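Beta-glucanase (Clostridium thermocellum, PDB 3WVJ) hydrolyses beta-1,4 bonds in mixed-linkage beta-1,3-1,4-glucans such as lichenan, as a thermostable family 16 glycoside hydrolase with a beta-jellyroll fold. Local coordinates at residues A10-F15 with V40-G45; K46-L51 with Q205-Y210; P155-F160 with V167-R172. All blocks are in the same frame, centred on the assembly; numbering follows the deposited sequence.

In the fold
The three contacts sit on the beta-jellyroll of this family 16 lichenase. Interactions 1 and 2 are neighbours, their centres about 9 Å apart: strand 40-43 runs through a tight turn into strand 46-53, and strand 8-11 pairs with strand 204-214. Two backbone bonds tie them, Thr41 O to Ile48 N (2.7 Å) and Phe12 N to Glu209 O (2.8 Å). Interaction 3, a hairpin whose centre is about 27 Å from that of interaction 2, lies on the opposite side of the chain's centre and, along the chain, is nested within the loop closed by interaction 2. Leu49's side chain lies about 10 Å from a bound B3P, that of Phe160 about 12 Å from one.

Interaction 1: A10-F15 with V40-G45; sequences AVFSNF and VTFSNG
Phe15 lays the far end of its ring against Phe42, CZ coming to 3.6 Å from Phe42 CE1. This aromatic cluster sits at the surface of the beta-jellyroll, where a type I turn from Val11 to Asn14 ends strand 8-11 and meets the hairpin turn after strand 40-43. The two side chains cross at about a right angle, and the pair is oblique, its planes 39° apart. Phe15 reaches this position because its CG sits between the backbone N and the carbonyl carbon (chi1 74°), which carries the ring toward Phe42 and over Phe12 CD1.

Phe12 completes the trio from inside. Its CD1 lies 3.6 Å above the centre of one face of the Phe15 ring and more loosely, at 4.3 Å, beside Phe42 CE1. The ring then leads away from the 40-45 segment into the core, where it meets Met47, Tyr66 and Tyr208 and makes an edge-to-face pair with Trp20.

At the tops of the two turns the backbones come close, with the CA atoms of Ser13 and Gly45 3.6 Å apart. Ser13 CB rests on Gly45 CA at 3.4 Å. Ser13 N is 3.0 Å from Gly45 O, at an angle too poor for a hydrogen bond.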
loop_
_atom_site.group_PDB
_atom_site.type_symbol
_atom_site.label_atom_id
_atom_site.label_comp_id
_atom_site.label_asym_id
_atom_site.label_seq_id
_atom_site.Cartn_x
_atom_site.Cartn_y
_atom_site.Cartn_z
ATOM N N ALA A 10 4.148 -8.537 -11.414
ATOM C CA ALA A 10 3.582 -7.501 -12.219
ATOM C C ALA A 10 4.600 -6.384 -12.347
ATOM O O ALA A 10 4.764 -5.577 -11.408
ATOM C CB ALA A 10 2.313 -6.968 -11.624
ATOM N N VAL A 11 5.279 -6.288 -13.489
ATOM C CA VAL A 11 6.134 -5.124 -13.706
ATOM C C VAL A 11 5.311 -4.135 -14.498
ATOM O O VAL A 11 4.924 -4.464 -15.641
ATOM C CB VAL A 11 7.368 -5.454 -14.575
ATOM C CG1 VAL A 11 8.096 -4.173 -14.920
ATOM C CG2 VAL A 11 8.317 -6.398 -13.853
ATOM N N PHE A 12 5.073 -2.932 -13.963
ATOM C CA PHE A 12 4.092 -2.028 -14.607
ATOM C C PHE A 12 4.514 -1.390 -15.945
ATOM O O PHE A 12 3.706 -0.725 -16.603
ATOM C CB PHE A 12 3.548 -0.995 -13.637
ATOM C CG PHE A 12 2.866 -1.611 -12.451
ATOM C CD1 PHE A 12 1.811 -2.506 -12.621
ATOM C CD2 PHE A 12 3.326 -1.345 -11.164
ATOM C CE1 PHE A 12 1.196 -3.113 -11.503
ATOM C CE2 PHE A 12 2.696 -1.909 -10.042
ATOM C CZ PHE A 12 1.637 -2.797 -10.219
ATOM N N SER A 13 5.776 -1.591 -16.319
ATOM C CA SER A 13 6.258 -1.237 -17.675
ATOM C C SER A 13 5.732 -2.207 -18.701
ATOM O O SER A 13 5.689 -1.907 -19.896
ATOM C CB SER A 13 7.794 -1.182 -17.719
ATOM O OG SER A 13 8.365 -2.462 -17.669
ATOM N N ASN A 14 5.372 -3.397 -18.252
ATOM C CA ASN A 14 4.810 -4.363 -19.137
ATOM C C ASN A 14 4.178 -5.538 -18.451
ATOM O O ASN A 14 4.892 -6.479 -18.131
ATOM C CB ASN A 14 5.859 -4.925 -20.094
ATOM C CG ASN A 14 5.219 -5.853 -21.097
ATOM O OD1 ASN A 14 4.393 -5.409 -21.881
ATOM N ND2 ASN A 14 5.494 -7.151 -21.007
ATOM N N PHE A 15 2.853 -5.546 -18.311
ATOM C CA PHE A 15 2.182 -6.545 -17.462
ATOM C C PHE A 15 0.756 -6.866 -17.898
ATOM O O PHE A 15 0.146 -6.127 -18.661
ATOM C CB PHE A 15 2.133 -6.052 -15.983
ATOM C CG PHE A 15 1.127 -4.948 -15.737
ATOM C CD1 PHE A 15 0.037 -5.160 -14.902
ATOM C CD2 PHE A 15 1.268 -3.709 -16.321
ATOM C CE1 PHE A 15 -0.881 -4.159 -14.637
ATOM C CE2 PHE A 15 0.335 -2.690 -16.076
ATOM C CZ PHE A 15 -0.741 -2.928 -15.234
ATOM N N VAL A 40 -5.380 6.287 -11.555
ATOM C CA VAL A 40 -4.379 5.272 -11.764
ATOM C C VAL A 40 -3.997 5.321 -13.243
ATOM O O VAL A 40 -4.817 4.958 -14.025
ATOM C CB VAL A 40 -4.985 3.871 -11.424
ATOM C CG1 VAL A 40 -3.967 2.783 -11.639
ATOM C CG2 VAL A 40 -5.451 3.814 -9.964
ATOM N N THR A 41 -2.771 5.702 -13.610
ATOM C CA THR A 41 -2.380 5.868 -15.027
ATOM C C THR A 41 -1.017 5.217 -15.071
ATOM O O THR A 41 -0.511 4.760 -14.002
ATOM C CB THR A 41 -2.243 7.347 -15.428
ATOM O OG1 THR A 41 -1.333 7.965 -14.503
ATOM C CG2 THR A 41 -3.596 8.050 -15.374
ATOM N N PHE A 42 -0.468 5.113 -16.273
ATOM C CA PHE A 42 0.791 4.431 -16.543
ATOM C C PHE A 42 1.675 5.330 -17.415
ATOM O O PHE A 42 1.231 5.846 -18.437
ATOM C CB PHE A 42 0.533 3.036 -17.161
ATOM C CG PHE A 42 -0.334 2.186 -16.291
ATOM C CD1 PHE A 42 0.223 1.333 -15.337
ATOM C CD2 PHE A 42 -1.734 2.314 -16.314
ATOM C CE1 PHE A 42 -0.588 0.610 -14.438
ATOM C CE2 PHE A 42 -2.538 1.597 -15.406
ATOM C CZ PHE A 42 -1.966 0.740 -14.477
ATOM N N SER A 43 2.906 5.575 -16.966
ATOM C CA SER A 43 3.928 6.196 -17.789
ATOM C C SER A 43 5.327 5.826 -17.275
ATOM O O SER A 43 5.511 5.517 -16.076
ATOM C CB SER A 43 3.756 7.695 -17.756
ATOM O OG SER A 43 3.450 8.045 -16.421
ATOM N N ASN A 44 6.297 5.868 -18.194
ATOM C CA ASN A 44 7.746 5.675 -17.936
ATOM C C ASN A 44 8.142 4.396 -17.276
ATOM O O ASN A 44 9.102 4.341 -16.453
ATOM C CB ASN A 44 8.428 6.800 -17.178
ATOM C CG ASN A 44 7.837 8.141 -17.461
ATOM O OD1 ASN A 44 6.772 8.477 -16.932
ATOM N ND2 ASN A 44 8.532 8.936 -18.228
ATOM N N GLY A 45 7.410 3.366 -17.645
ATOM C CA GLY A 45 7.555 2.093 -16.968
ATOM C C GLY A 45 6.826 1.976 -15.644
ATOM O O GLY A 45 6.883 0.883 -14.997
#

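Interaction 2: K46-L51 with Q205-Y210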
loop_
_atom_site.group_PDB
_atom_site.type_symbol
_atom_site.label_atom_id
_atom_site.label_comp_id
_atom_site.label_asym_id
_atom_site.label_seq_id
_atom_site.Cartn_x
_atom_site.Cartn_y
_atom_site.Cartn_z
ATOM N N LYS A 46 6.137 3.055 -15.239
ATOM C CA LYS A 46 5.489 3.089 -13.881
ATOM C C LYS A 46 3.963 3.173 -13.819
ATOM O O LYS A 46 3.317 3.541 -14.790
ATOM C CB LYS A 46 6.192 4.135 -13.016
ATOM C CG LYS A 46 7.686 3.838 -13.098
ATOM C CD LYS A 46 8.540 5.021 -12.917
ATOM C CE LYS A 46 9.902 4.649 -13.520
ATOM N NZ LYS A 46 10.651 5.891 -13.753
ATOM N N MET A 47 3.393 2.693 -12.710
ATOM C CA MET A 47 2.027 2.942 -12.412
ATOM C C MET A 47 2.034 4.192 -11.540
ATOM O O MET A 47 2.880 4.339 -10.607
ATOM C CB MET A 47 1.441 1.728 -11.716
ATOM C CG MET A 47 -0.026 1.878 -11.373
ATOM S SD MET A 47 -0.274 2.701 -9.773
ATOM C CE MET A 47 -0.046 1.354 -8.620
ATOM N N ILE A 48 1.155 5.142 -11.850
ATOM C CA ILE A 48 1.135 6.430 -11.136
ATOM C C ILE A 48 -0.220 6.544 -10.408
ATOM O O ILE A 48 -1.259 6.249 -10.988
ATOM C CB ILE A 48 1.404 7.562 -12.122
ATOM C CG1 ILE A 48 2.750 7.275 -12.740
ATOM C CG2 ILE A 48 1.468 8.897 -11.422
ATOM C CD1 ILE A 48 3.482 8.511 -13.104
ATOM N N LEU A 49 -0.192 6.847 -9.105
ATOM C CA LEU A 49 -1.385 7.222 -8.400
ATOM C C LEU A 49 -1.337 8.716 -8.216
ATOM O O LEU A 49 -0.320 9.254 -7.765
ATOM C CB LEU A 49 -1.443 6.568 -6.981
ATOM C CG LEU A 49 -1.471 5.044 -6.947
ATOM C CD1 LEU A 49 -1.614 4.638 -5.452
ATOM C CD2 LEU A 49 -2.653 4.508 -7.727
ATOM N N THR A 50 -2.411 9.404 -8.600
ATOM C CA THR A 50 -2.420 10.875 -8.544
ATOM C C THR A 50 -3.563 11.344 -7.676
ATOM O O THR A 50 -4.722 11.039 -7.955
ATOM C CB THR A 50 -2.514 11.529 -9.939
ATOM O OG1 THR A 50 -1.440 11.039 -10.752
ATOM C CG2 THR A 50 -2.383 13.043 -9.834
ATOM N N LEU A 51 -3.201 12.035 -6.603
ATOM C CA LEU A 51 -4.131 12.687 -5.702
ATOM C C LEU A 51 -4.300 14.081 -6.255
ATOM O O LEU A 51 -3.324 14.812 -6.531
ATOM C CB LEU A 51 -3.536 12.774 -4.341
ATOM C CG LEU A 51 -4.169 13.734 -3.324
ATOM C CD1 LEU A 51 -5.628 13.401 -3.147
ATOM C CD2 LEU A 51 -3.462 13.616 -1.982
ATOM N N GLN A 205 1.732 12.662 -6.486
ATOM C CA GLN A 205 1.736 11.305 -7.042
ATOM C C GLN A 205 2.742 10.418 -6.347
ATOM O O GLN A 205 3.781 10.869 -5.877
ATOM C CB GLN A 205 2.071 11.267 -8.541
ATOM C CG GLN A 205 1.771 12.516 -9.334
ATOM C CD GLN A 205 2.306 12.467 -10.769
ATOM O OE1 GLN A 205 3.513 12.513 -10.989
ATOM N NE2 GLN A 205 1.380 12.337 -11.761
ATOM N N ALA A 206 2.418 9.143 -6.322
ATOM C CA ALA A 206 3.307 8.093 -5.892
ATOM C C ALA A 206 3.446 7.229 -7.155
ATOM O O ALA A 206 2.494 7.051 -7.919
ATOM C CB ALA A 206 2.646 7.269 -4.758
ATOM N N GLU A 207 4.617 6.632 -7.315
ATOM C CA GLU A 207 4.938 5.859 -8.522
ATOM C C GLU A 207 5.464 4.488 -8.143
ATOM O O GLU A 207 6.156 4.310 -7.132
ATOM C CB GLU A 207 5.937 6.637 -9.338
ATOM C CG GLU A 207 5.649 8.127 -9.439
ATOM C CD GLU A 207 6.580 8.780 -10.448
ATOM O OE1 GLU A 207 7.471 8.079 -10.947
ATOM O OE2 GLU A 207 6.425 9.965 -10.773
ATOM N N TYR A 208 5.075 3.490 -8.913
ATOM C CA TYR A 208 5.395 2.098 -8.586
ATOM C C TYR A 208 5.980 1.480 -9.836
ATOM O O TYR A 208 5.410 1.648 -10.877
ATOM C CB TYR A 208 4.103 1.360 -8.182
ATOM C CG TYR A 208 3.385 1.977 -6.955
ATOM C CD1 TYR A 208 3.496 1.376 -5.704
ATOM C CD2 TYR A 208 2.646 3.172 -7.041
ATOM C CE1 TYR A 208 2.879 1.914 -4.590
ATOM C CE2 TYR A 208 2.065 3.753 -5.914
ATOM C CZ TYR A 208 2.162 3.082 -4.686
ATOM O OH TYR A 208 1.609 3.539 -3.511
ATOM N N GLU A 209 7.062 0.720 -9.741
ATOM C CA GLU A 209 7.577 0.015 -10.938
ATOM C C GLU A 209 7.109 -1.418 -11.018
ATOM O O GLU A 209 6.931 -1.941 -12.101
ATOM C CB GLU A 209 9.099 0.010 -10.986
ATOM C CG GLU A 209 9.755 1.367 -10.854
ATOM C CD GLU A 209 11.227 1.269 -11.134
ATOM O OE1 GLU A 209 11.681 0.120 -11.393
ATOM O OE2 GLU A 209 11.908 2.318 -11.157
ATOM N N TYR A 210 6.980 -2.063 -9.864
ATOM C CA TYR A 210 6.542 -3.467 -9.855
ATOM C C TYR A 210 5.974 -3.893 -8.493
ATOM O O TYR A 210 6.064 -3.161 -7.503
ATOM C CB TYR A 210 7.645 -4.438 -10.284
ATOM C CG TYR A 210 8.872 -4.638 -9.379
ATOM C CD1 TYR A 210 8.758 -5.220 -8.103
ATOM C CD2 TYR A 210 10.144 -4.301 -9.832
ATOM C CE1 TYR A 210 9.873 -5.390 -7.289
ATOM C CE2 TYR A 210 11.255 -4.497 -9.043
ATOM C CZ TYR A 210 11.107 -5.052 -7.792
ATOM O OH TYR A 210 12.212 -5.249 -7.034
#
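Met47 and Leu49 pair with Tyr208 and Ala206 across two adjacent antiparallel strands of the jellyroll, 46-53 and 204-214, with 153 residues between the segments. Four backbone hydrogen bonds hold the register: Met47 and Tyr208 exchange one pair, Leu49 and Ala206 the other, with Leu49 N to Ala206 O (2.9 Å) the straightest at 167°.

Apolar contacts gather on the buried face. Met47 bends at chi2 and chi3 so that its methyl CE reaches Tyr208 CD2 at 3.6 Å, while SD makes an oblique Met-aromatic contact, 5.0 Å from the ring centroid. Leu49 brings CD1 to Tyr208 CE2 (3.8 Å); the ring's hydroxyl is hydrogen-bonded to Ser92 O.

Where strand 46-53 begins, Lys46 lies alongside Glu209, yet NZ stays 4.6 Å from Glu209 OE2, too far for a salt bridge; that oxygen has a long, weak ion pair with Arg80, faced by Glu209 and Tyr210 in a classic beta bulge. The face with Ile48, Glu207, Thr50 and Gln205 is mixed: Ile48 turns CD1 along the Glu207 carboxylate and CG2 against the Gln205 amide. That amide also donates to Thr50, NE2 to OG1 at 3.3 Å, the oxygen 21° out of its plane.

Interaction 3: P155-F160 with V167-R172; sequences PDYIDF and VYRGTR
Strands 157-162 and 165-170 form an antiparallel beta hairpin of the jellyroll; the axes of segments 157-160 and 167-170 pass 4.7 Å apart at 167°, and Ile158 and Gly170 exchange two backbone hydrogen bonds. Toward the hairpin turn, Phe160 N bonds to Tyr168 O and Val167 N to Phe160 O.

On one face Arg169 ties two side chains together. It grips the Asp159 carboxylate side-on: NE donates to OD1 at 2.8 Å and NH2 to OD2 at 3.2 Å, each oxygen offering its syn lone pair. Both bonds are nearly straight, and the carboxylate and guanidinium planes differ by just 8°. The same guanidinium lies on the ring of Tyr157, 27° from parallel, with CZ 4.0 Å from the ring centroid in a cation-pi stack. The arginine leaves its strand with CG anti to the backbone N and then bends at chi3, laying the flat group over the ring. Two bonds at its edge and an aromatic ring on one face thus fix its rotation. Lys166 makes a second salt bridge to Asp159 OD2, probably helping to keep the carboxylate ionised, and Tyr157 OH is hydrogen-bonded to Glu152.

On the other face Phe160 and Tyr168 run side by side, Phe160 CD2 meeting the edge of the tyrosine ring. Phe160 is stacked on Phe122 and Tyr168 on Tyr134, joining the hairpin to strands 119-125 and 134-137. Past the paired residues, a water bridges the two backbones, donating to Asp156 O at 2.6 Å and to Thr171 O at 2.7 Å.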
loop_
_atom_site.group_PDB
_atom_site.type_symbol
_atom_site.label_atom_id
_atom_site.label_comp_id
_atom_site.label_asym_id
_atom_site.label_seq_id
_atom_site.Cartn_x
_atom_site.Cartn_y
_atom_site.Cartn_z
ATOM N N PRO A 155 3.053 -17.799 9.232
ATOM C CA PRO A 155 1.987 -17.948 10.236
ATOM C C PRO A 155 2.315 -17.302 11.572
ATOM O O PRO A 155 1.416 -16.854 12.305
ATOM C CB PRO A 155 1.865 -19.481 10.382
ATOM C CG PRO A 155 2.473 -20.028 9.110
ATOM C CD PRO A 155 3.551 -19.087 8.721
ATOM N N ASP A 156 3.597 -17.207 11.920
ATOM C CA ASP A 156 3.952 -16.663 13.232
ATOM C C ASP A 156 4.595 -15.292 13.171
ATOM O O ASP A 156 4.946 -14.735 14.214
ATOM C CB ASP A 156 4.928 -17.597 13.924
ATOM C CG ASP A 156 4.238 -18.767 14.612
ATOM O OD1 ASP A 156 3.064 -18.621 14.982
ATOM O OD2 ASP A 156 4.862 -19.840 14.825
ATOM N N TYR A 157 4.855 -14.771 11.972
ATOM C CA TYR A 157 5.604 -13.505 11.928
ATOM C C TYR A 157 5.452 -12.785 10.634
ATOM O O TYR A 157 4.973 -13.347 9.635
ATOM C CB TYR A 157 7.120 -13.692 12.248
ATOM C CG TYR A 157 7.855 -14.491 11.191
ATOM C CD1 TYR A 157 8.379 -13.874 10.056
ATOM C CD2 TYR A 157 7.997 -15.852 11.315
ATOM C CE1 TYR A 157 9.025 -14.591 9.094
ATOM C CE2 TYR A 157 8.653 -16.585 10.365
ATOM C CZ TYR A 157 9.160 -15.955 9.273
ATOM O OH TYR A 157 9.817 -16.695 8.378
ATOM N N ILE A 158 5.892 -11.534 10.674
ATOM C CA ILE A 158 6.044 -10.709 9.506
ATOM C C ILE A 158 7.434 -10.073 9.583
ATOM O O ILE A 158 7.740 -9.363 10.506
ATOM C CB ILE A 158 4.958 -9.611 9.399
ATOM C CG1 ILE A 158 3.545 -10.228 9.421
ATOM C CG2 ILE A 158 5.061 -8.933 8.037
ATOM C CD1 ILE A 158 2.417 -9.215 9.614
ATOM N N ASP A 159 8.247 -10.317 8.575
ATOM C CA ASP A 159 9.559 -9.735 8.511
ATOM C C ASP A 159 9.591 -8.660 7.470
ATOM O O ASP A 159 9.277 -8.958 6.281
ATOM C CB ASP A 159 10.558 -10.830 8.140
ATOM C CG ASP A 159 10.950 -11.645 9.315
ATOM O OD1 ASP A 159 10.622 -11.289 10.488
ATOM O OD2 ASP A 159 11.616 -12.665 9.072
ATOM N N PHE A 160 9.928 -7.433 7.885
ATOM C CA PHE A 160 9.952 -6.269 6.988
ATOM C C PHE A 160 11.342 -5.988 6.347
ATOM O O PHE A 160 12.353 -5.997 7.010
ATOM C CB PHE A 160 9.359 -5.020 7.681
ATOM C CG PHE A 160 7.853 -5.130 7.967
ATOM C CD1 PHE A 160 6.913 -4.724 7.035
ATOM C CD2 PHE A 160 7.377 -5.642 9.188
ATOM C CE1 PHE A 160 5.525 -4.835 7.283
ATOM C CE2 PHE A 160 6.001 -5.756 9.443
ATOM C CZ PHE A 160 5.070 -5.330 8.507
ATOM N N VAL A 167 14.820 -5.606 8.196
ATOM C CA VAL A 167 15.089 -4.629 9.217
ATOM C C VAL A 167 14.257 -4.761 10.478
ATOM O O VAL A 167 14.541 -4.088 11.423
ATOM C CB VAL A 167 15.017 -3.172 8.670
ATOM C CG1 VAL A 167 16.004 -3.015 7.518
ATOM C CG2 VAL A 167 13.634 -2.809 8.197
ATOM N N TYR A 168 13.236 -5.619 10.485
ATOM C CA TYR A 168 12.288 -5.700 11.581
ATOM C C TYR A 168 11.480 -6.993 11.512
ATOM O O TYR A 168 11.214 -7.504 10.403
ATOM C CB TYR A 168 11.344 -4.490 11.524
ATOM C CG TYR A 168 10.270 -4.453 12.596
ATOM C CD1 TYR A 168 10.595 -4.219 13.934
ATOM C CD2 TYR A 168 8.899 -4.615 12.261
ATOM C CE1 TYR A 168 9.631 -4.169 14.932
ATOM C CE2 TYR A 168 7.907 -4.565 13.266
ATOM C CZ TYR A 168 8.279 -4.357 14.591
ATOM O OH TYR A 168 7.330 -4.281 15.636
ATOM N N ARG A 169 11.105 -7.520 12.686
ATOM C CA ARG A 169 10.149 -8.650 12.766
ATOM C C ARG A 169 8.968 -8.255 13.688
ATOM O O ARG A 169 9.200 -7.796 14.760
ATOM C CB ARG A 169 10.817 -9.897 13.368
ATOM C CG ARG A 169 9.839 -11.078 13.504
ATOM C CD ARG A 169 10.552 -12.370 13.858
ATOM N NE ARG A 169 10.993 -13.018 12.634
ATOM C CZ ARG A 169 11.545 -14.227 12.620
ATOM N NH1 ARG A 169 11.723 -14.896 13.771
ATOM N NH2 ARG A 169 11.907 -14.754 11.455
ATOM N N GLY A 170 7.719 -8.464 13.260
ATOM C CA GLY A 170 6.586 -8.377 14.185
ATOM C C GLY A 170 6.107 -9.777 14.500
ATOM O O GLY A 170 6.225 -10.707 13.672
ATOM N N THR A 171 5.622 -9.951 15.710
ATOM C CA THR A 171 5.194 -11.252 16.166
ATOM C C THR A 171 3.838 -11.248 16.843
ATOM O O THR A 171 3.318 -12.328 17.076
ATOM C CB THR A 171 6.231 -11.905 17.145
ATOM O OG1 THR A 171 6.469 -11.041 18.241
ATOM C CG2 THR A 171 7.535 -12.002 16.509
ATOM N N ARG A 172 3.307 -10.078 17.217
ATOM C CA ARG A 172 2.015 -9.960 17.938
ATOM C C ARG A 172 0.839 -9.998 16.967
ATOM O O ARG A 172 0.800 -9.191 16.029
ATOM C CB ARG A 172 1.958 -8.641 18.656
ATOM C CG ARG A 172 0.612 -8.220 19.299
ATOM C CD ARG A 172 0.785 -6.906 20.193
ATOM N NE ARG A 172 -0.472 -6.200 20.580
ATOM C CZ ARG A 172 -1.316 -5.585 19.720
ATOM N NH1 ARG A 172 -2.446 -5.012 20.148
ATOM N NH2 ARG A 172 -1.073 -5.538 18.430
HETATM O O HOH W 1 4.266 -14.808 16.694
#